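Local coordinates for phage tail sheath protein (Desulfitobacterium hafniense, PDB 3HXL), which probably polymerises into the contractile sheath that surrounds the tail tube of a myovirus-like phage tail, at residues S282-Y288 against A321-D326; N251-D257 against E290-P296; V233-N237 against A263-T267; F200-A204 against A271-A275. All blocks are in the same frame, centred on the assembly; numbering follows the deposited sequence.

Overall arrangement
All four contacts lie within the subtilisin-like domain and show how one mixed sheet is covered and extended. Contacts 3 and 4, centres about 11 Å apart, use successive parts of helix 263-276 against neighbouring parallel strands, 232-236 and 202-204; along the chain, contact 3 is nested inside the loop closed by contact 4. Contact 2, its centre about 14 Å from that of contact 3, pairs strand 246-255 of that sheet with the chain that follows the helix. Contact 1, its centre about 13 Å from that of contact 2, ties the loop before strand 291-292 to strand 320-323. Segments of contacts 1 and 2 alternate in sequence and pack together through Ala321, so neither is an isolated closure.

Contact 1 of 4, residues S282-Y288 against A321-D326; sequences SLTYQGY and ALVEQD
Leu283 and Asp326 meet at the tightly packed end of this contact, where a type II beta turn from Leu283 to Gln286 docks against residues 321-326, on and after strand 320-323. The backbone N of Leu283 gives a nearly straight hydrogen bond to Asp326 OD2 (2.7 Å, 171°), arriving from above the carboxylate plane. A chi1 of -177° swings the Asp326 carboxylate away from its own N and up to Leu283, whose CB lies 3.3 Å from OD2. Arg348 makes a salt bridge to the same oxygen and Asn344 binds OD1, so both carboxylate oxygens are engaged. In return, the backbone N of Asp326 bonds to Thr284 OG1 at 3.0 Å. Beside this grip the buried Val323 lays its CB against Leu283 O, 3.3 Å away, and the turn and strand are stitched by Tyr285 N to Val323 O and Val323 N to Gln286 O. Farther along, Gly287 and Leu322 form a single beta bridge, and Tyr288 N bonds to Ala321 O at 2.8 Å.

The solvent side is looser: Tyr285 is exposed, and its ring leans over the strand. Leu322 CD2 sits over one ring face, offset toward the rim, in a CH-pi contact 4.1 Å from the centroid, while Glu324 O lies at the ring edge. Tyr285 OH and the Glu324 carboxylate are linked through water: Glu324 OE1 is held by Thr315 and also accepts from a water, and that same water lies 2.9 Å from Tyr285 OH.

Contact 2 of 4, residues N251-D257 against E290-P296; sequences NGVVLAD and EAVDVAP
Gly252 to Leu255 pair antiparallel with Ala291 to Ala295 across a classic beta bulge, in which Val292 and Asp293 both face Val254 and the register shifts by one residue. Val254 O takes a short bond from Val292 N (2.7 Å) and a weak one from Asp293 N (3.4 Å), while Val254 N returns a bond to Asp293 O. Beyond the bulge the pairing is regular, with Gly252 and Ala295 as a hydrogen-bonded pair.

Val254 CB and Asp293 CB run together at 3.9 Å before the carboxylate turns off to Val294 N and Arg297, and Val254 CG2 reaches Ala295 CB on that face. Val253 and Val294 share the other face; across the bulge Ala291 CB comes within 3.9 Å of Val253 CB, and Ala321 packs against all three. At one end Leu255 crosses the Glu290 side chain, bringing CD1 near CD; the Glu290 carboxylate has its salt bridge with Lys80.

Asn251 closes the other end. Its chi1 of 62° turns the amide toward Pro296, which follows a cis peptide bond. OD1 accepts from the backbone N of Phe314, and ND2 donates to Pro296 O, which lies in the plane of the Asn251 amide, at 3.0 Å and 172°.

Contact 3 of 4, residues V233-N237 against A263-T267; sequences VVLEN and AAQAT
Val234 and Thr267 pass alongside one another, pointing opposite ways, with Val234 CG1 3.8 Å from Thr267 CB. The methyl CG2 of Thr267 continues over the strand backbone to Leu235 C, at 3.6 Å. Its hydroxyl turns the other way: with OG1 between backbone N and carbonyl carbon (chi1 64°), it donates to Ala264 O one turn earlier at 2.7 Å, which satisfies this buried polar atom within the helix and presents carbon to the strand.

Glu236 behaves differently. Its chain leaves the strand toward the helix and then bends at chi2 (-101°), laying CG against Ala263 and Ala264, 3.4 Å from Ala263 CB. OE1 receives Asn237 ND2 from above the carboxylate plane, and a water bridges OE1 to Ala264 N, while OE2 makes a salt bridge with Lys213. Asn237 ND2 also donates to Lys250 O and rests against Ala263 CB.

No direct hydrogen bond crosses between the segments; the axes of strand 233-236 and helix 263-267 approach to 7.0 Å and run nearly antiparallel, at 166°. A helix antiparallel to a strand in the parallel part of a sheet is characteristic of a layered alpha/beta fold, here the subtilisin-like domain.

Contact 4 of 4, residues F200-A204 against A271-A275; sequences FNTIA and AGATA
Ala271 meets strand 202-204 twice. Its CB presses against Ala204 CB at 3.5 Å, tighter than usual for two methyl groups, and its carbonyl oxygen accepts a hydrogen bond from Thr202 OG1 at 2.7 Å. The Thr202 hydroxyl reaches it from above the carbonyl plane, 49° out, and Ala275 N comes to the same oxygen from the opposite face.

Three residues on, Thr274 offers CG2 to Thr202 CG2, the methyls 3.6 Å apart where the two side chains cross. The Thr274 hydroxyl is occupied within its own helix by Val270 O. Ala275 completes the surface: its CB lies 3.3 Å from Thr202 OG1 and also touches Asn201 CB. A chi1 of 73° points Thr202 OG1 at the helix backbone and leaves CG2 for Thr274.

The axes of strand 202-204 and helix 271-275 run almost antiparallel, at 174°, and approach to 7.7 Å. The alanines at 271, 275 and 204 are consistent with this close approach. Val36 of strand 35-40 borders both Thr202 and Ala271. The Thr202 bond satisfies its buried hydroxyl without costing Ala271 O its helical partner, so it probably fixes the rotation of Thr202 and ties the strand to the helix.

Contact 1 of 4, residues S282-Y288 against A321-D326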
loop_
_atom_site.group_PDB
_atom_site.type_symbol
_atom_site.label_atom_id
_atom_site.label_comp_id
_atom_site.label_asym_id
_atom_site.label_seq_id
_atom_site.Cartn_x
_atom_site.Cartn_y
_atom_site.Cartn_z
ATOM N N SER A 282 3.049 2.830 -18.144
ATOM C CA SER A 282 3.017 1.369 -18.125
ATOM C C SER A 282 4.333 0.880 -17.529
ATOM O O SER A 282 5.387 1.469 -17.775
ATOM C CB SER A 282 2.857 0.822 -19.547
ATOM O OG SER A 282 3.171 -0.558 -19.591
ATOM N N LEU A 283 4.280 -0.189 -16.742
ATOM C CA LEU A 283 5.495 -0.719 -16.131
ATOM C C LEU A 283 6.309 -1.594 -17.084
ATOM O O LEU A 283 7.433 -1.968 -16.775
ATOM C CB LEU A 283 5.152 -1.536 -14.875
ATOM C CG LEU A 283 4.490 -0.791 -13.712
ATOM C CD1 LEU A 283 4.342 -1.740 -12.518
ATOM C CD2 LEU A 283 5.343 0.412 -13.318
ATOM N N THR A 284 5.734 -1.914 -18.237
ATOM C CA THR A 284 6.407 -2.764 -19.216
ATOM C C THR A 284 7.832 -2.301 -19.508
ATOM O O THR A 284 8.072 -1.151 -19.876
ATOM C CB THR A 284 5.606 -2.848 -20.532
ATOM O OG1 THR A 284 4.321 -3.431 -20.263
ATOM C CG2 THR A 284 6.336 -3.726 -21.555
ATOM N N TYR A 285 8.762 -3.228 -19.324
ATOM C CA TYR A 285 10.178 -3.002 -19.538
ATOM C C TYR A 285 10.811 -1.962 -18.625
ATOM O O TYR A 285 11.876 -1.429 -18.929
ATOM C CB TYR A 285 10.462 -2.678 -21.006
ATOM C CG TYR A 285 11.074 -3.856 -21.732
ATOM C CD1 TYR A 285 10.496 -5.128 -21.649
ATOM C CD2 TYR A 285 12.249 -3.712 -22.471
ATOM C CE1 TYR A 285 11.077 -6.227 -22.282
ATOM C CE2 TYR A 285 12.836 -4.801 -23.108
ATOM C CZ TYR A 285 12.246 -6.056 -23.009
ATOM O OH TYR A 285 12.828 -7.135 -23.638
ATOM N N GLN A 286 10.150 -1.657 -17.515
ATOM C CA GLN A 286 10.747 -0.749 -16.554
ATOM C C GLN A 286 11.518 -1.727 -15.678
ATOM O O GLN A 286 11.117 -2.885 -15.524
ATOM C CB GLN A 286 9.692 -0.022 -15.712
ATOM C CG GLN A 286 8.877 1.020 -16.468
ATOM C CD GLN A 286 8.290 2.070 -15.543
ATOM O OE1 GLN A 286 7.255 2.673 -15.838
ATOM N NE2 GLN A 286 8.961 2.309 -14.423
ATOM N N GLY A 287 12.627 -1.279 -15.112
ATOM C CA GLY A 287 13.401 -2.170 -14.277
ATOM C C GLY A 287 13.010 -2.084 -12.819
ATOM O O GLY A 287 12.610 -1.026 -12.335
ATOM N N TYR A 288 13.101 -3.212 -12.125
ATOM C CA TYR A 288 12.803 -3.268 -10.701
ATOM C C TYR A 288 13.954 -2.512 -10.039
ATOM O O TYR A 288 15.098 -2.951 -10.106
ATOM C CB TYR A 288 12.802 -4.725 -10.233
ATOM C CG TYR A 288 12.517 -4.925 -8.761
ATOM C CD1 TYR A 288 13.337 -4.366 -7.781
ATOM C CD2 TYR A 288 11.427 -5.688 -8.345
ATOM C CE1 TYR A 288 13.077 -4.559 -6.423
ATOM C CE2 TYR A 288 11.157 -5.887 -6.996
ATOM C CZ TYR A 288 11.981 -5.321 -6.041
ATOM O OH TYR A 288 11.686 -5.498 -4.705
ATOM N N ALA A 321 16.498 -6.216 -13.961
ATOM C CA ALA A 321 15.335 -7.093 -13.891
ATOM C C ALA A 321 14.192 -6.279 -14.486
ATOM O O ALA A 321 13.631 -5.413 -13.821
ATOM C CB ALA A 321 15.030 -7.444 -12.438
ATOM N N LEU A 322 13.857 -6.535 -15.743
ATOM C CA LEU A 322 12.788 -5.789 -16.386
ATOM C C LEU A 322 11.434 -6.471 -16.308
ATOM O O LEU A 322 11.343 -7.697 -16.338
ATOM C CB LEU A 322 13.136 -5.540 -17.850
ATOM C CG LEU A 322 14.061 -4.359 -18.176
ATOM C CD1 LEU A 322 15.176 -4.234 -17.167
ATOM C CD2 LEU A 322 14.602 -4.538 -19.581
ATOM N N VAL A 323 10.386 -5.666 -16.184
ATOM C CA VAL A 323 9.032 -6.197 -16.162
ATOM C C VAL A 323 8.807 -6.636 -17.602
ATOM O O VAL A 323 8.911 -5.823 -18.525
ATOM C CB VAL A 323 7.999 -5.107 -15.787
ATOM C CG1 VAL A 323 6.582 -5.637 -15.986
ATOM C CG2 VAL A 323 8.196 -4.692 -14.330
ATOM N N GLU A 324 8.516 -7.918 -17.800
ATOM C CA GLU A 324 8.297 -8.440 -19.149
ATOM C C GLU A 324 7.107 -7.733 -19.775
ATOM O O GLU A 324 7.211 -7.147 -20.856
ATOM C CB GLU A 324 8.048 -9.955 -19.097
ATOM C CG GLU A 324 7.835 -10.628 -20.459
ATOM C CD GLU A 324 9.047 -10.537 -21.385
ATOM O OE1 GLU A 324 10.193 -10.632 -20.898
ATOM O OE2 GLU A 324 8.849 -10.388 -22.610
ATOM N N GLN A 325 5.973 -7.807 -19.086
ATOM C CA GLN A 325 4.739 -7.158 -19.520
ATOM C C GLN A 325 3.960 -6.765 -18.279
ATOM O O GLN A 325 3.816 -7.557 -17.350
ATOM C CB GLN A 325 3.897 -8.088 -20.402
ATOM C CG GLN A 325 4.410 -8.186 -21.830
ATOM C CD GLN A 325 3.403 -8.805 -22.777
ATOM O OE1 GLN A 325 2.194 -8.717 -22.565
ATOM N NE2 GLN A 325 3.895 -9.415 -23.846
ATOM N N ASP A 326 3.485 -5.520 -18.266
ATOM C CA ASP A 326 2.731 -4.967 -17.144
ATOM C C ASP A 326 1.281 -5.423 -17.305
ATOM O O ASP A 326 0.427 -4.665 -17.767
ATOM C CB ASP A 326 2.845 -3.433 -17.183
ATOM C CG ASP A 326 2.165 -2.748 -16.007
ATOM O OD1 ASP A 326 1.784 -3.437 -15.034
ATOM O OD2 ASP A 326 2.024 -1.504 -16.065
HETATM O O HOH W 1 0.194 -1.608 -18.647
HETATM O O HOH W 2 12.035 -9.789 -22.868
HETATM O O HOH W 3 16.497 -3.560 -12.467
#

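Contact 2 of 4, residues N251-D257 against E290-P296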
loop_
_atom_site.group_PDB
_atom_site.type_symbol
_atom_site.label_atom_id
_atom_site.label_comp_id
_atom_site.label_asym_id
_atom_site.label_seq_id
_atom_site.Cartn_x
_atom_site.Cartn_y
_atom_site.Cartn_z
ATOM N N ASN A 251 7.924 -14.562 -10.500
ATOM C CA ASN A 251 9.269 -14.714 -9.968
ATOM C C ASN A 251 9.747 -13.518 -9.152
ATOM O O ASN A 251 9.035 -12.521 -8.998
ATOM C CB ASN A 251 10.268 -15.037 -11.104
ATOM C CG ASN A 251 10.369 -13.934 -12.154
ATOM O OD1 ASN A 251 9.516 -13.056 -12.236
ATOM N ND2 ASN A 251 11.410 -13.999 -12.976
ATOM N N GLY A 252 10.953 -13.644 -8.616
ATOM C CA GLY A 252 11.529 -12.585 -7.813
ATOM C C GLY A 252 12.738 -11.995 -8.503
ATOM O O GLY A 252 12.953 -12.202 -9.701
ATOM N N VAL A 253 13.547 -11.280 -7.737
ATOM C CA VAL A 253 14.720 -10.646 -8.303
ATOM C C VAL A 253 15.926 -10.743 -7.393
ATOM O O VAL A 253 15.827 -11.177 -6.243
ATOM C CB VAL A 253 14.440 -9.159 -8.580
ATOM C CG1 VAL A 253 13.301 -9.020 -9.585
ATOM C CG2 VAL A 253 14.072 -8.454 -7.280
ATOM N N VAL A 254 17.075 -10.350 -7.931
ATOM C CA VAL A 254 18.311 -10.341 -7.173
ATOM C C VAL A 254 18.744 -8.888 -7.134
ATOM O O VAL A 254 18.891 -8.249 -8.180
ATOM C CB VAL A 254 19.400 -11.192 -7.850
ATOM C CG1 VAL A 254 20.657 -11.187 -6.999
ATOM C CG2 VAL A 254 18.894 -12.626 -8.038
ATOM N N LEU A 255 18.920 -8.370 -5.923
ATOM C CA LEU A 255 19.307 -6.983 -5.717
ATOM C C LEU A 255 20.811 -6.759 -5.864
ATOM O O LEU A 255 21.600 -7.702 -5.803
ATOM C CB LEU A 255 18.850 -6.526 -4.330
ATOM C CG LEU A 255 17.354 -6.664 -4.010
ATOM C CD1 LEU A 255 17.069 -6.032 -2.650
ATOM C CD2 LEU A 255 16.526 -5.981 -5.091
ATOM N N ALA A 256 21.202 -5.504 -6.058
ATOM C CA ALA A 256 22.614 -5.177 -6.217
ATOM C C ALA A 256 23.432 -5.541 -4.979
ATOM O O ALA A 256 24.634 -5.780 -5.076
ATOM C CB ALA A 256 22.777 -3.692 -6.540
ATOM N N ASP A 257 22.789 -5.586 -3.817
ATOM C CA ASP A 257 23.498 -5.926 -2.586
ATOM C C ASP A 257 23.585 -7.440 -2.397
ATOM O O ASP A 257 24.061 -7.915 -1.368
ATOM C CB ASP A 257 22.802 -5.286 -1.380
ATOM C CG ASP A 257 21.493 -5.964 -1.033
ATOM O OD1 ASP A 257 20.861 -6.540 -1.943
ATOM O OD2 ASP A 257 21.090 -5.909 0.148
ATOM N N GLU A 290 16.938 -1.245 -8.156
ATOM C CA GLU A 290 18.009 -1.897 -7.367
ATOM C C GLU A 290 18.301 -3.347 -7.779
ATOM O O GLU A 290 19.267 -3.939 -7.299
ATOM C CB GLU A 290 17.725 -1.803 -5.847
ATOM C CG GLU A 290 18.833 -2.350 -4.926
ATOM C CD GLU A 290 18.520 -2.219 -3.437
ATOM O OE1 GLU A 290 17.383 -1.839 -3.091
ATOM O OE2 GLU A 290 19.425 -2.497 -2.614
ATOM N N ALA A 291 17.494 -3.904 -8.677
ATOM C CA ALA A 291 17.684 -5.287 -9.104
ATOM C C ALA A 291 18.663 -5.449 -10.258
ATOM O O ALA A 291 18.696 -4.636 -11.178
ATOM C CB ALA A 291 16.345 -5.892 -9.482
ATOM N N VAL A 292 19.448 -6.522 -10.218
ATOM C CA VAL A 292 20.411 -6.764 -11.281
ATOM C C VAL A 292 20.220 -8.101 -11.989
ATOM O O VAL A 292 20.914 -8.401 -12.961
ATOM C CB VAL A 292 21.862 -6.655 -10.750
ATOM C CG1 VAL A 292 22.081 -5.259 -10.168
ATOM C CG2 VAL A 292 22.126 -7.719 -9.680
ATOM N N ASP A 293 19.269 -8.899 -11.520
ATOM C CA ASP A 293 19.005 -10.195 -12.134
ATOM C C ASP A 293 17.623 -10.639 -11.651
ATOM O O ASP A 293 17.018 -9.975 -10.811
ATOM C CB ASP A 293 20.082 -11.201 -11.687
ATOM C CG ASP A 293 20.251 -12.366 -12.658
ATOM O OD1 ASP A 293 19.384 -12.560 -13.533
ATOM O OD2 ASP A 293 21.258 -13.101 -12.534
ATOM N N VAL A 294 17.119 -11.747 -12.180
ATOM C CA VAL A 294 15.815 -12.246 -11.757
ATOM C C VAL A 294 15.996 -13.666 -11.229
ATOM O O VAL A 294 16.988 -14.324 -11.544
ATOM C CB VAL A 294 14.792 -12.230 -12.933
ATOM C CG1 VAL A 294 14.766 -10.844 -13.568
ATOM C CG2 VAL A 294 15.149 -13.280 -13.978
ATOM N N ALA A 295 15.051 -14.132 -10.416
ATOM C CA ALA A 295 15.137 -15.475 -9.855
ATOM C C ALA A 295 13.755 -16.068 -9.614
ATOM O O ALA A 295 12.996 -15.585 -8.779
ATOM C CB ALA A 295 15.937 -15.452 -8.557
ATOM N N PRO A 296 13.427 -17.156 -10.325
ATOM C CA PRO A 296 14.302 -17.772 -11.326
ATOM C C PRO A 296 14.201 -17.150 -12.709
ATOM O O PRO A 296 13.394 -16.247 -12.948
ATOM C CB PRO A 296 13.834 -19.220 -11.325
ATOM C CG PRO A 296 12.357 -19.066 -11.134
ATOM C CD PRO A 296 12.269 -18.020 -10.036
#

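Contact 3 of 4, residues V233-N237 against A263-T267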
loop_
_atom_site.group_PDB
_atom_site.type_symbol
_atom_site.label_atom_id
_atom_site.label_comp_id
_atom_site.label_asym_id
_atom_site.label_seq_id
_atom_site.Cartn_x
_atom_site.Cartn_y
_atom_site.Cartn_z
ATOM N N VAL A 233 -5.108 -5.838 -6.183
ATOM C CA VAL A 233 -4.361 -6.612 -5.210
ATOM C C VAL A 233 -3.260 -7.315 -5.992
ATOM O O VAL A 233 -3.487 -7.792 -7.108
ATOM C CB VAL A 233 -5.243 -7.691 -4.514
ATOM C CG1 VAL A 233 -6.370 -7.024 -3.749
ATOM C CG2 VAL A 233 -5.784 -8.660 -5.541
ATOM N N VAL A 234 -2.069 -7.350 -5.406
ATOM C CA VAL A 234 -0.908 -7.978 -6.019
ATOM C C VAL A 234 -0.524 -9.209 -5.208
ATOM O O VAL A 234 -0.113 -9.108 -4.048
ATOM C CB VAL A 234 0.295 -7.014 -6.058
ATOM C CG1 VAL A 234 1.490 -7.697 -6.715
ATOM C CG2 VAL A 234 -0.089 -5.746 -6.825
ATOM N N LEU A 235 -0.665 -10.368 -5.839
ATOM C CA LEU A 235 -0.374 -11.643 -5.206
ATOM C C LEU A 235 0.805 -12.336 -5.853
ATOM O O LEU A 235 1.311 -11.901 -6.892
ATOM C CB LEU A 235 -1.593 -12.565 -5.302
ATOM C CG LEU A 235 -2.946 -11.951 -4.962
ATOM C CD1 LEU A 235 -4.041 -12.989 -5.190
ATOM C CD2 LEU A 235 -2.948 -11.478 -3.523
ATOM N N GLU A 236 1.224 -13.429 -5.214
ATOM C CA GLU A 236 2.342 -14.256 -5.660
ATOM C C GLU A 236 1.829 -15.549 -6.276
ATOM O O GLU A 236 1.071 -16.272 -5.641
ATOM C CB GLU A 236 3.227 -14.622 -4.462
ATOM C CG GLU A 236 4.394 -15.521 -4.801
ATOM C CD GLU A 236 4.180 -16.996 -4.453
ATOM O OE1 GLU A 236 5.071 -17.781 -4.801
ATOM O OE2 GLU A 236 3.157 -17.379 -3.837
ATOM N N ASN A 237 2.248 -15.835 -7.503
ATOM C CA ASN A 237 1.859 -17.064 -8.185
ATOM C C ASN A 237 0.400 -17.494 -7.991
ATOM O O ASN A 237 0.114 -18.523 -7.373
ATOM C CB ASN A 237 2.803 -18.197 -7.760
ATOM C CG ASN A 237 4.174 -18.073 -8.393
ATOM O OD1 ASN A 237 4.357 -18.403 -9.563
ATOM N ND2 ASN A 237 5.139 -17.572 -7.632
ATOM N N ALA A 263 9.117 -14.282 -5.063
ATOM C CA ALA A 263 7.985 -13.677 -5.759
ATOM C C ALA A 263 7.069 -13.041 -4.722
ATOM O O ALA A 263 6.529 -11.949 -4.931
ATOM C CB ALA A 263 7.231 -14.730 -6.559
ATOM N N ALA A 264 6.888 -13.730 -3.598
ATOM C CA ALA A 264 6.037 -13.213 -2.530
ATOM C C ALA A 264 6.556 -11.855 -2.044
ATOM O O ALA A 264 5.782 -10.925 -1.825
ATOM C CB ALA A 264 5.994 -14.198 -1.363
ATOM N N GLN A 265 7.867 -11.753 -1.855
ATOM C CA GLN A 265 8.459 -10.500 -1.404
ATOM C C GLN A 265 8.377 -9.430 -2.488
ATOM O O GLN A 265 8.268 -8.230 -2.193
ATOM C CB GLN A 265 9.923 -10.700 -1.029
ATOM C CG GLN A 265 10.164 -11.579 0.189
ATOM C CD GLN A 265 11.639 -11.766 0.441
ATOM O OE1 GLN A 265 12.346 -12.313 -0.400
ATOM N NE2 GLN A 265 12.120 -11.303 1.599
ATOM N N ALA A 266 8.455 -9.870 -3.741
ATOM C CA ALA A 266 8.402 -8.969 -4.886
ATOM C C ALA A 266 7.047 -8.272 -5.042
ATOM O O ALA A 266 6.957 -7.239 -5.701
ATOM C CB ALA A 266 8.754 -9.736 -6.164
ATOM N N THR A 267 5.996 -8.820 -4.431
ATOM C CA THR A 267 4.680 -8.200 -4.525
ATOM C C THR A 267 4.706 -6.791 -3.934
ATOM O O THR A 267 3.935 -5.930 -4.349
ATOM C CB THR A 267 3.578 -9.014 -3.775
ATOM O OG1 THR A 267 3.868 -9.049 -2.372
ATOM C CG2 THR A 267 3.496 -10.442 -4.316
HETATM O O HOH W 4 7.353 -16.786 -3.599
#

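Contact 4 of 4, residues F200-A204 against A271-A275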
loop_
_atom_site.group_PDB
_atom_site.type_symbol
_atom_site.label_atom_id
_atom_site.label_comp_id
_atom_site.label_asym_id
_atom_site.label_seq_id
_atom_site.Cartn_x
_atom_site.Cartn_y
_atom_site.Cartn_z
ATOM N N PHE A 200 -7.115 4.025 -1.114
ATOM C CA PHE A 200 -5.855 3.441 -1.562
ATOM C C PHE A 200 -5.996 2.956 -3.001
ATOM O O PHE A 200 -7.096 2.944 -3.551
ATOM C CB PHE A 200 -5.441 2.287 -0.636
ATOM C CG PHE A 200 -6.365 1.095 -0.683
ATOM C CD1 PHE A 200 -6.090 0.011 -1.514
ATOM C CD2 PHE A 200 -7.514 1.063 0.099
ATOM C CE1 PHE A 200 -6.953 -1.094 -1.567
ATOM C CE2 PHE A 200 -8.380 -0.032 0.053
ATOM C CZ PHE A 200 -8.095 -1.111 -0.783
ATOM N N ASN A 201 -4.886 2.565 -3.612
ATOM C CA ASN A 201 -4.908 2.113 -4.994
ATOM C C ASN A 201 -4.593 0.638 -5.117
ATOM O O ASN A 201 -5.272 -0.094 -5.831
ATOM C CB ASN A 201 -3.881 2.897 -5.824
ATOM C CG ASN A 201 -4.154 4.378 -5.826
ATOM O OD1 ASN A 201 -5.146 4.833 -6.387
ATOM N ND2 ASN A 201 -3.285 5.138 -5.185
ATOM N N THR A 202 -3.560 0.207 -4.409
ATOM C CA THR A 202 -3.136 -1.178 -4.495
ATOM C C THR A 202 -2.796 -1.824 -3.163
ATOM O O THR A 202 -2.405 -1.155 -2.203
ATOM C CB THR A 202 -1.901 -1.296 -5.386
ATOM O OG1 THR A 202 -0.768 -0.774 -4.684
ATOM C CG2 THR A 202 -2.096 -0.493 -6.663
ATOM N N ILE A 203 -2.940 -3.143 -3.121
ATOM C CA ILE A 203 -2.619 -3.915 -1.930
ATOM C C ILE A 203 -1.620 -5.000 -2.313
ATOM O O ILE A 203 -1.727 -5.594 -3.380
ATOM C CB ILE A 203 -3.865 -4.614 -1.349
ATOM C CG1 ILE A 203 -4.776 -3.589 -0.672
ATOM C CG2 ILE A 203 -3.431 -5.700 -0.374
ATOM C CD1 ILE A 203 -6.154 -4.142 -0.306
ATOM N N ALA A 204 -0.642 -5.245 -1.450
ATOM C CA ALA A 204 0.329 -6.294 -1.705
ATOM C C ALA A 204 0.109 -7.379 -0.666
ATOM O O ALA A 204 -0.117 -7.083 0.510
ATOM C CB ALA A 204 1.758 -5.754 -1.593
ATOM N N ALA A 271 3.340 -3.772 -6.135
ATOM C CA ALA A 271 2.173 -3.043 -5.646
ATOM C C ALA A 271 2.491 -1.556 -5.550
ATOM O O ALA A 271 1.673 -0.712 -5.914
ATOM C CB ALA A 271 1.764 -3.578 -4.280
ATOM N N GLY A 272 3.683 -1.246 -5.053
ATOM C CA GLY A 272 4.090 0.149 -4.923
ATOM C C GLY A 272 4.239 0.803 -6.279
ATOM O O GLY A 272 3.831 1.950 -6.479
ATOM N N ALA A 273 4.827 0.069 -7.220
ATOM C CA ALA A 273 5.036 0.574 -8.580
ATOM C C ALA A 273 3.726 0.786 -9.323
ATOM O O ALA A 273 3.570 1.737 -10.091
ATOM C CB ALA A 273 5.930 -0.396 -9.362
ATOM N N THR A 274 2.785 -0.125 -9.103
ATOM C CA THR A 274 1.478 -0.049 -9.733
ATOM C C THR A 274 0.725 1.160 -9.181
ATOM O O THR A 274 0.122 1.929 -9.927
ATOM C CB THR A 274 0.673 -1.343 -9.445
ATOM O OG1 THR A 274 1.325 -2.450 -10.077
ATOM C CG2 THR A 274 -0.752 -1.233 -9.968
ATOM N N ALA A 275 0.767 1.316 -7.864
ATOM C CA ALA A 275 0.098 2.426 -7.204
ATOM C C ALA A 275 0.725 3.760 -7.630
ATOM O O ALA A 275 0.017 4.738 -7.869
ATOM C CB ALA A 275 0.199 2.259 -5.693
#